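Local coordinates for protein putative polyprenyl synthetase (Streptomyces coelicolor, PDB 3NF2) that probably catalyses the magnesium-dependent condensation of isoprenyl diphosphates into longer prenyl chains, as a homodimeric member of the FPP/GGPP synthase family, at residues 23-34 with 117-128; 77-85 with 129-137. All coordinates share one frame; numbering follows the deposited sequence.

Contact 1: 23-34 with 117-128; sequences AVDRLAPPMDTV and QAILVGDALFAL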
loop_
_atom_site.group_PDB
_atom_site.type_symbol
_atom_site.label_atom_id
_atom_site.label_comp_id
_atom_site.label_asym_id
_atom_site.label_seq_id
_atom_site.Cartn_x
_atom_site.Cartn_y
_atom_site.Cartn_z
ATOM N N ALA A 23 -17.024 -5.474 -4.069
ATOM C CA ALA A 23 -16.218 -4.348 -3.585
ATOM C C ALA A 23 -15.172 -3.964 -4.617
ATOM O O ALA A 23 -14.853 -2.797 -4.780
ATOM C CB ALA A 23 -15.576 -4.674 -2.246
ATOM N N VAL A 24 -14.666 -4.959 -5.333
ATOM C CA VAL A 24 -13.660 -4.748 -6.377
ATOM C C VAL A 24 -14.235 -4.055 -7.629
ATOM O O VAL A 24 -13.604 -3.159 -8.211
ATOM C CB VAL A 24 -12.966 -6.088 -6.715
ATOM C CG1 VAL A 24 -12.417 -6.116 -8.149
ATOM C CG2 VAL A 24 -11.881 -6.391 -5.678
ATOM N N ASP A 25 -15.445 -4.449 -8.018
ATOM C CA ASP A 25 -16.147 -3.820 -9.145
ATOM C C ASP A 25 -16.452 -2.323 -8.912
ATOM O O ASP A 25 -16.654 -1.568 -9.866
ATOM C CB ASP A 25 -17.431 -4.608 -9.482
ATOM C CG ASP A 25 -17.142 -6.001 -10.085
ATOM O OD1 ASP A 25 -18.104 -6.696 -10.462
ATOM O OD2 ASP A 25 -15.965 -6.410 -10.192
ATOM N N ARG A 26 -16.464 -1.910 -7.643
ATOM C CA ARG A 26 -16.742 -0.525 -7.248
ATOM C C ARG A 26 -15.532 0.416 -7.328
ATOM O O ARG A 26 -15.672 1.614 -7.118
ATOM C CB ARG A 26 -17.305 -0.497 -5.830
ATOM C CG ARG A 26 -18.734 -0.994 -5.709
ATOM C CD ARG A 26 -19.713 0.151 -5.559
ATOM N NE ARG A 26 -19.669 0.723 -4.214
ATOM C CZ ARG A 26 -20.130 1.928 -3.891
ATOM N NH1 ARG A 26 -20.672 2.712 -4.817
ATOM N NH2 ARG A 26 -20.043 2.354 -2.638
ATOM N N LEU A 27 -14.349 -0.122 -7.608
ATOM C CA LEU A 27 -13.137 0.694 -7.752
ATOM C C LEU A 27 -13.182 1.565 -9.009
ATOM O O LEU A 27 -13.683 1.149 -10.052
ATOM C CB LEU A 27 -11.888 -0.190 -7.813
ATOM C CG LEU A 27 -11.398 -1.066 -6.659
ATOM C CD1 LEU A 27 -10.306 -1.983 -7.207
ATOM C CD2 LEU A 27 -10.859 -0.251 -5.500
ATOM N N ALA A 28 -12.631 2.765 -8.903
ATOM C CA ALA A 28 -12.600 3.711 -10.013
ATOM C C ALA A 28 -11.813 3.138 -11.209
ATOM O O ALA A 28 -10.759 2.535 -11.015
ATOM C CB ALA A 28 -11.999 5.033 -9.544
ATOM N N PRO A 29 -12.351 3.283 -12.439
ATOM C CA PRO A 29 -11.665 2.862 -13.678
ATOM C C PRO A 29 -10.256 3.456 -13.832
ATOM O O PRO A 29 -10.058 4.630 -13.515
ATOM C CB PRO A 29 -12.589 3.398 -14.769
ATOM C CG PRO A 29 -13.957 3.290 -14.147
ATOM C CD PRO A 29 -13.750 3.681 -12.699
ATOM N N PRO A 30 -9.274 2.660 -14.310
ATOM C CA PRO A 30 -9.343 1.280 -14.809
ATOM C C PRO A 30 -9.146 0.203 -13.734
ATOM O O PRO A 30 -9.066 -0.983 -14.070
ATOM C CB PRO A 30 -8.161 1.220 -15.773
ATOM C CG PRO A 30 -7.128 2.095 -15.119
ATOM C CD PRO A 30 -7.892 3.181 -14.377
ATOM N N MET A 31 -9.078 0.612 -12.466
ATOM C CA MET A 31 -8.715 -0.296 -11.366
ATOM C C MET A 31 -9.670 -1.473 -11.191
ATOM O O MET A 31 -9.240 -2.553 -10.816
ATOM C CB MET A 31 -8.544 0.459 -10.041
ATOM C CG MET A 31 -7.578 1.644 -10.115
ATOM S SD MET A 31 -7.083 2.261 -8.500
ATOM C CE MET A 31 -8.602 3.050 -8.008
ATOM N N ASP A 32 -10.951 -1.276 -11.493
ATOM C CA ASP A 32 -11.933 -2.360 -11.390
ATOM C C ASP A 32 -11.678 -3.477 -12.412
ATOM O O ASP A 32 -11.780 -4.651 -12.069
ATOM C CB ASP A 32 -13.375 -1.833 -11.488
ATOM C CG ASP A 32 -13.655 -1.100 -12.792
ATOM O OD1 ASP A 32 -12.715 -0.551 -13.405
ATOM O OD2 ASP A 32 -14.824 -1.068 -13.209
ATOM N N THR A 33 -11.322 -3.110 -13.646
ATOM C CA THR A 33 -11.061 -4.101 -14.691
ATOM C C THR A 33 -9.701 -4.760 -14.520
ATOM O O THR A 33 -9.558 -5.966 -14.725
ATOM C CB THR A 33 -11.216 -3.530 -16.137
ATOM O OG1 THR A 33 -10.335 -2.411 -16.335
ATOM C CG2 THR A 33 -12.658 -3.099 -16.393
ATOM N N VAL A 34 -8.706 -3.974 -14.132
ATOM C CA VAL A 34 -7.359 -4.503 -13.923
ATOM C C VAL A 34 -7.324 -5.494 -12.751
ATOM O O VAL A 34 -6.660 -6.539 -12.830
ATOM C CB VAL A 34 -6.338 -3.359 -13.749
ATOM C CG1 VAL A 34 -4.976 -3.894 -13.360
ATOM C CG2 VAL A 34 -6.231 -2.561 -15.041
ATOM N N GLN A 117 0.044 0.213 -13.229
ATOM C CA GLN A 117 -1.279 -0.263 -12.847
ATOM C C GLN A 117 -1.250 -1.408 -11.829
ATOM O O GLN A 117 -2.189 -1.563 -11.049
ATOM C CB GLN A 117 -2.103 -0.622 -14.083
ATOM C CG GLN A 117 -3.004 0.522 -14.559
ATOM C CD GLN A 117 -3.181 0.535 -16.056
ATOM O OE1 GLN A 117 -2.354 1.086 -16.785
ATOM N NE2 GLN A 117 -4.265 -0.070 -16.530
ATOM N N ALA A 118 -0.172 -2.188 -11.822
ATOM C CA ALA A 118 0.021 -3.228 -10.805
ATOM C C ALA A 118 0.236 -2.603 -9.428
ATOM O O ALA A 118 -0.347 -3.050 -8.444
ATOM C CB ALA A 118 1.183 -4.136 -11.171
ATOM N N ILE A 119 1.046 -1.545 -9.384
ATOM C CA ILE A 119 1.303 -0.785 -8.155
ATOM C C ILE A 119 0.029 -0.141 -7.633
ATOM O O ILE A 119 -0.268 -0.207 -6.445
ATOM C CB ILE A 119 2.377 0.305 -8.369
ATOM C CG1 ILE A 119 3.710 -0.339 -8.728
ATOM C CG2 ILE A 119 2.557 1.154 -7.107
ATOM C CD1 ILE A 119 4.631 0.547 -9.558
ATOM N N LEU A 120 -0.726 0.451 -8.550
ATOM C CA LEU A 120 -1.920 1.223 -8.237
ATOM C C LEU A 120 -3.039 0.341 -7.684
ATOM O O LEU A 120 -3.564 0.593 -6.596
ATOM C CB LEU A 120 -2.386 1.919 -9.505
ATOM C CG LEU A 120 -3.578 2.865 -9.463
ATOM C CD1 LEU A 120 -3.199 4.178 -8.799
ATOM C CD2 LEU A 120 -4.114 3.083 -10.880
ATOM N N VAL A 121 -3.386 -0.701 -8.432
ATOM C CA VAL A 121 -4.425 -1.633 -7.997
ATOM C C VAL A 121 -4.024 -2.359 -6.699
ATOM O O VAL A 121 -4.836 -2.526 -5.795
ATOM C CB VAL A 121 -4.822 -2.598 -9.138
ATOM C CG1 VAL A 121 -5.884 -3.567 -8.671
ATOM C CG2 VAL A 121 -5.364 -1.795 -10.328
ATOM N N GLY A 122 -2.759 -2.740 -6.595
ATOM C CA GLY A 122 -2.216 -3.229 -5.331
ATOM C C GLY A 122 -2.521 -2.299 -4.173
ATOM O O GLY A 122 -3.115 -2.734 -3.165
ATOM N N ASP A 123 -2.144 -1.020 -4.313
ATOM C CA ASP A 123 -2.451 -0.016 -3.280
ATOM C C ASP A 123 -3.946 0.099 -2.979
ATOM O O ASP A 123 -4.342 0.292 -1.833
ATOM C CB ASP A 123 -1.940 1.368 -3.689
ATOM C CG ASP A 123 -0.436 1.463 -3.669
ATOM O OD1 ASP A 123 0.210 0.625 -3.014
ATOM O OD2 ASP A 123 0.109 2.387 -4.305
ATOM N N ALA A 124 -4.759 0.015 -4.029
ATOM C CA ALA A 124 -6.185 0.197 -3.914
ATOM C C ALA A 124 -6.809 -0.937 -3.117
ATOM O O ALA A 124 -7.696 -0.697 -2.315
ATOM C CB ALA A 124 -6.814 0.291 -5.286
ATOM N N LEU A 125 -6.322 -2.160 -3.332
ATOM C CA LEU A 125 -6.805 -3.332 -2.597
ATOM C C LEU A 125 -6.445 -3.265 -1.116
ATOM O O LEU A 125 -7.251 -3.630 -0.257
ATOM C CB LEU A 125 -6.282 -4.633 -3.219
ATOM C CG LEU A 125 -6.740 -5.064 -4.626
ATOM C CD1 LEU A 125 -6.256 -6.483 -4.923
ATOM C CD2 LEU A 125 -8.243 -4.977 -4.841
ATOM N N PHE A 126 -5.239 -2.780 -0.824
ATOM C CA PHE A 126 -4.776 -2.628 0.548
ATOM C C PHE A 126 -5.571 -1.542 1.287
ATOM O O PHE A 126 -5.927 -1.716 2.457
ATOM C CB PHE A 126 -3.260 -2.368 0.587
ATOM C CG PHE A 126 -2.673 -2.298 1.985
ATOM C CD1 PHE A 126 -3.183 -3.061 3.040
ATOM C CD2 PHE A 126 -1.570 -1.502 2.232
ATOM C CE1 PHE A 126 -2.632 -2.978 4.323
ATOM C CE2 PHE A 126 -1.011 -1.415 3.513
ATOM C CZ PHE A 126 -1.549 -2.156 4.557
ATOM N N ALA A 127 -5.872 -0.441 0.608
ATOM C CA ALA A 127 -6.729 0.583 1.214
ATOM C C ALA A 127 -8.186 0.104 1.375
ATOM O O ALA A 127 -8.843 0.425 2.375
ATOM C CB ALA A 127 -6.665 1.876 0.432
ATOM N N LEU A 128 -8.672 -0.673 0.407
ATOM C CA LEU A 128 -10.031 -1.227 0.470
ATOM C C LEU A 128 -10.233 -2.212 1.629
ATOM O O LEU A 128 -11.334 -2.324 2.172
ATOM C CB LEU A 128 -10.403 -1.891 -0.869
ATOM C CG LEU A 128 -11.841 -2.367 -1.081
ATOM C CD1 LEU A 128 -12.900 -1.243 -0.915
ATOM C CD2 LEU A 128 -11.966 -3.013 -2.432
#
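The bend joining helix 5-25 to helix 31-38 lies against one flank of helix 115-134, and Met31, Val34 and Leu27 supply most of its apolar surface there. Met31 touches three residues of the helix, Leu120, Val121 and Ala124. Its CB meets Val121 CG2 at 3.9 Å, the two side chains running antiparallel alongside one another, and the Met31 chain lies across that of Leu120. The chain bends at chi3 (-72°), and its sulfur SD settles 3.7 Å from Leu120 CG and 3.8 Å from Ala124 CB. A long, unbranched methionine suits a place where one residue must follow the surface of several neighbours, and the small Ala124 leaves room for it. Val34, one turn on in the same short helix, sets CG1 3.7 Å from Val121 CG2.

In the mainly helical isoprenoid synthase fold this joint carries the chain from helix 5-25 into helix 31-38. A cis peptide bond precedes Pro30, which occupies the N-cap of helix 31-38; its carbonyl O accepts both Val34 N and Thr33 OG1, the hydroxyl lying 3.0 Å from Pro30 O and tilted 24° from the carbonyl plane. The Pro30 ring also lies beside the side chain of Gln117.

Towards the other end, Leu27 lays both methyls on the helix: CD2 is 4.1 Å from Ala124 CB, and CD1 faces Leu125. Leu128 holds CG opposite its backbone N (chi1 -172°), and from there CD2 extends to Ala23, where it lies 3.7 Å from the carbonyl O and also touches CB. Val24 CG2 packs on Leu125 CD2. Asp157 of the second subunit packs on Met31, and Gln159 of that subunit on Leu120.

Contact 2: 77-85 with 129-137; sequences VPGAVAVEL and ANEVLLELG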
loop_
_atom_site.group_PDB
_atom_site.type_symbol
_atom_site.label_atom_id
_atom_site.label_comp_id
_atom_site.label_asym_id
_atom_site.label_seq_id
_atom_site.Cartn_x
_atom_site.Cartn_y
_atom_site.Cartn_z
ATOM N N VAL A 77 -17.167 -12.452 7.822
ATOM C CA VAL A 77 -17.035 -12.197 6.377
ATOM C C VAL A 77 -16.256 -10.909 6.019
ATOM O O VAL A 77 -15.415 -10.959 5.125
ATOM C CB VAL A 77 -18.379 -12.379 5.587
ATOM C CG1 VAL A 77 -18.347 -11.693 4.207
ATOM C CG2 VAL A 77 -18.665 -13.851 5.409
ATOM N N PRO A 78 -16.498 -9.782 6.733
ATOM C CA PRO A 78 -15.611 -8.625 6.542
ATOM C C PRO A 78 -14.140 -8.969 6.764
ATOM O O PRO A 78 -13.271 -8.502 6.012
ATOM C CB PRO A 78 -16.079 -7.647 7.619
ATOM C CG PRO A 78 -17.515 -7.954 7.799
ATOM C CD PRO A 78 -17.672 -9.425 7.560
ATOM N N GLY A 79 -13.888 -9.795 7.778
ATOM C CA GLY A 79 -12.547 -10.261 8.116
ATOM C C GLY A 79 -11.929 -11.104 7.024
ATOM O O GLY A 79 -10.763 -10.940 6.714
ATOM N N ALA A 80 -12.718 -11.995 6.430
ATOM C CA ALA A 80 -12.251 -12.857 5.338
ATOM C C ALA A 80 -11.969 -12.081 4.066
ATOM O O ALA A 80 -11.065 -12.441 3.309
ATOM C CB ALA A 80 -13.276 -13.939 5.043
ATOM N N VAL A 81 -12.771 -11.044 3.827
ATOM C CA VAL A 81 -12.655 -10.208 2.638
ATOM C C VAL A 81 -11.385 -9.350 2.753
ATOM O O VAL A 81 -10.568 -9.308 1.832
ATOM C CB VAL A 81 -13.962 -9.367 2.404
ATOM C CG1 VAL A 81 -13.755 -8.237 1.395
ATOM C CG2 VAL A 81 -15.088 -10.266 1.928
ATOM N N ALA A 82 -11.201 -8.732 3.911
ATOM C CA ALA A 82 -10.021 -7.923 4.181
ATOM C C ALA A 82 -8.713 -8.724 4.057
ATOM O O ALA A 82 -7.731 -8.225 3.486
ATOM C CB ALA A 82 -10.130 -7.283 5.553
ATOM N N VAL A 83 -8.720 -9.958 4.578
ATOM C CA VAL A 83 -7.573 -10.867 4.495
ATOM C C VAL A 83 -7.251 -11.223 3.036
ATOM O O VAL A 83 -6.082 -11.222 2.626
ATOM C CB VAL A 83 -7.794 -12.155 5.343
ATOM C CG1 VAL A 83 -6.832 -13.252 4.944
ATOM C CG2 VAL A 83 -7.594 -11.866 6.822
ATOM N N GLU A 84 -8.290 -11.494 2.251
ATOM C CA GLU A 84 -8.111 -11.826 0.848
ATOM C C GLU A 84 -7.589 -10.650 0.037
ATOM O O GLU A 84 -6.802 -10.830 -0.894
ATOM C CB GLU A 84 -9.422 -12.315 0.248
ATOM C CG GLU A 84 -9.814 -13.725 0.657
ATOM C CD GLU A 84 -8.645 -14.688 0.639
ATOM O OE1 GLU A 84 -8.110 -14.974 1.733
ATOM O OE2 GLU A 84 -8.259 -15.143 -0.462
ATOM N N LEU A 85 -8.044 -9.451 0.399
ATOM C CA LEU A 85 -7.643 -8.225 -0.271
ATOM C C LEU A 85 -6.169 -7.912 -0.032
ATOM O O LEU A 85 -5.438 -7.620 -0.984
ATOM C CB LEU A 85 -8.539 -7.054 0.153
ATOM C CG LEU A 85 -9.931 -7.023 -0.485
ATOM C CD1 LEU A 85 -10.842 -6.012 0.222
ATOM C CD2 LEU A 85 -9.878 -6.744 -1.989
ATOM N N ALA A 129 -9.166 -2.920 1.991
ATOM C CA ALA A 129 -9.213 -3.933 3.041
ATOM C C ALA A 129 -9.468 -3.279 4.370
ATOM O O ALA A 129 -10.296 -3.753 5.152
ATOM C CB ALA A 129 -7.907 -4.729 3.084
ATOM N N ASN A 130 -8.754 -2.185 4.613
ATOM C CA ASN A 130 -8.941 -1.377 5.810
ATOM C C ASN A 130 -10.329 -0.751 5.857
ATOM O O ASN A 130 -10.926 -0.644 6.927
ATOM C CB ASN A 130 -7.874 -0.278 5.886
ATOM C CG ASN A 130 -6.492 -0.829 6.126
ATOM O OD1 ASN A 130 -6.309 -1.744 6.914
ATOM N ND2 ASN A 130 -5.508 -0.265 5.451
ATOM N N GLU A 131 -10.833 -0.357 4.689
ATOM C CA GLU A 131 -12.167 0.215 4.555
ATOM C C GLU A 131 -13.234 -0.810 4.907
ATOM O O GLU A 131 -14.153 -0.509 5.655
ATOM C CB GLU A 131 -12.397 0.712 3.126
ATOM C CG GLU A 131 -13.663 1.526 2.928
ATOM C CD GLU A 131 -13.463 2.998 3.254
ATOM O OE1 GLU A 131 -13.505 3.361 4.453
ATOM O OE2 GLU A 131 -13.269 3.795 2.308
ATOM N N VAL A 132 -13.095 -2.019 4.372
ATOM C CA VAL A 132 -14.075 -3.086 4.560
ATOM C C VAL A 132 -14.305 -3.406 6.044
ATOM O O VAL A 132 -15.411 -3.771 6.446
ATOM C CB VAL A 132 -13.695 -4.334 3.710
ATOM C CG1 VAL A 132 -14.180 -5.649 4.327
ATOM C CG2 VAL A 132 -14.236 -4.179 2.300
ATOM N N LEU A 133 -13.268 -3.219 6.855
ATOM C CA LEU A 133 -13.379 -3.404 8.296
ATOM C C LEU A 133 -13.875 -2.152 9.013
ATOM O O LEU A 133 -14.832 -2.222 9.773
ATOM C CB LEU A 133 -12.045 -3.871 8.894
ATOM C CG LEU A 133 -11.570 -5.256 8.439
ATOM C CD1 LEU A 133 -10.137 -5.506 8.890
ATOM C CD2 LEU A 133 -12.510 -6.358 8.945
ATOM N N LEU A 134 -13.223 -1.019 8.763
ATOM C CA LEU A 134 -13.530 0.231 9.461
ATOM C C LEU A 134 -14.925 0.804 9.140
ATOM O O LEU A 134 -15.484 1.523 9.974
ATOM C CB LEU A 134 -12.428 1.275 9.230
ATOM C CG LEU A 134 -11.038 1.021 9.843
ATOM C CD1 LEU A 134 -9.946 1.761 9.083
ATOM C CD2 LEU A 134 -10.977 1.391 11.321
ATOM N N GLU A 135 -15.479 0.452 7.967
ATOM C CA GLU A 135 -16.870 0.767 7.562
ATOM C C GLU A 135 -17.897 0.442 8.640
ATOM O O GLU A 135 -18.926 1.116 8.745
ATOM C CB GLU A 135 -17.284 -0.005 6.292
ATOM C CG GLU A 135 -17.126 0.762 5.005
ATOM C CD GLU A 135 -17.446 -0.045 3.740
ATOM O OE1 GLU A 135 -17.506 -1.299 3.769
ATOM O OE2 GLU A 135 -17.628 0.601 2.687
ATOM N N LEU A 136 -17.609 -0.600 9.423
ATOM C CA LEU A 136 -18.507 -1.085 10.471
ATOM C C LEU A 136 -18.684 -0.096 11.628
ATOM O O LEU A 136 -19.735 -0.079 12.273
ATOM C CB LEU A 136 -18.048 -2.456 10.974
ATOM C CG LEU A 136 -18.042 -3.546 9.893
ATOM C CD1 LEU A 136 -17.256 -4.766 10.341
ATOM C CD2 LEU A 136 -19.457 -3.936 9.485
ATOM N N GLY A 137 -17.664 0.726 11.873
ATOM C CA GLY A 137 -17.746 1.804 12.860
ATOM C C GLY A 137 -17.674 1.384 14.319
ATOM O O GLY A 137 -17.744 2.233 15.209
#
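Val132 pushes its branched side chain into helix 77-85 as a knob into a hole formed by Pro78, Val81, Ala82 and Leu85. From CB its two branches part. CG1, anti to the backbone N (chi1 151°), comes within 3.4 Å of Pro78 O and 3.9 Å of Val81 CG1, while CG2 lies by Val81 CG1 and, more loosely, Leu85 CD1. The compact fork of a valine fills such a hole without a long arm to fold away.

Beside it the backbones come close: Ala82 CA and Ala129 CA are 4.2 Å apart, a spacing that two alanines allow. Ala129 CB rests 3.5 Å from Ala82 O and also touches Leu85 CB. Leu133 leaves its backbone at an angle to the partner helix, but its end turns in, with CD1 3.8 Å from Ala82 CB and CD2 3.7 Å from Pro78 O. Cutting Leu133 back to alanine is likely to open a gap beside Ala82 and Pro78 and to cost Ile194 of helix 173-198 an apolar neighbour. At the margin, Leu136 CD1 meets Pro78 CG, the proline ring set crosswise to the leucine chain. Pro78 suits the first turn of its helix, where its missing N-H costs no helical hydrogen bond.

The axes of segments 77-85 and 129-134 run 8.4 Å apart at 170°, the close antiparallel pairing of neighbouring helices in the isoprenoid synthase bundle.

Both contacts use helix 115-134: contact 1 covers its 117-128 portion with the joint between two N-terminal helices, and contact 2 pairs 129-137 with the start of helix 77-98. Their centres lie 15 Å apart, and Leu85 bridges them, its CD1 standing 4.0 Å from Leu128 CG and its CD2 4.2 Å from Val24 CG2. The shared helix also faces the second subunit, where Asp123 bonds to His93 of that chain and Glu131 pairs with its Arg153. Helix 77-98 ends in a DDxxD sequence that, as in relatives, probably binds magnesium and the allylic diphosphate, so contact 2 lies at its opposite end. A sulfate, probably from crystallisation, lies about 3 Å from the Gln117 side chain.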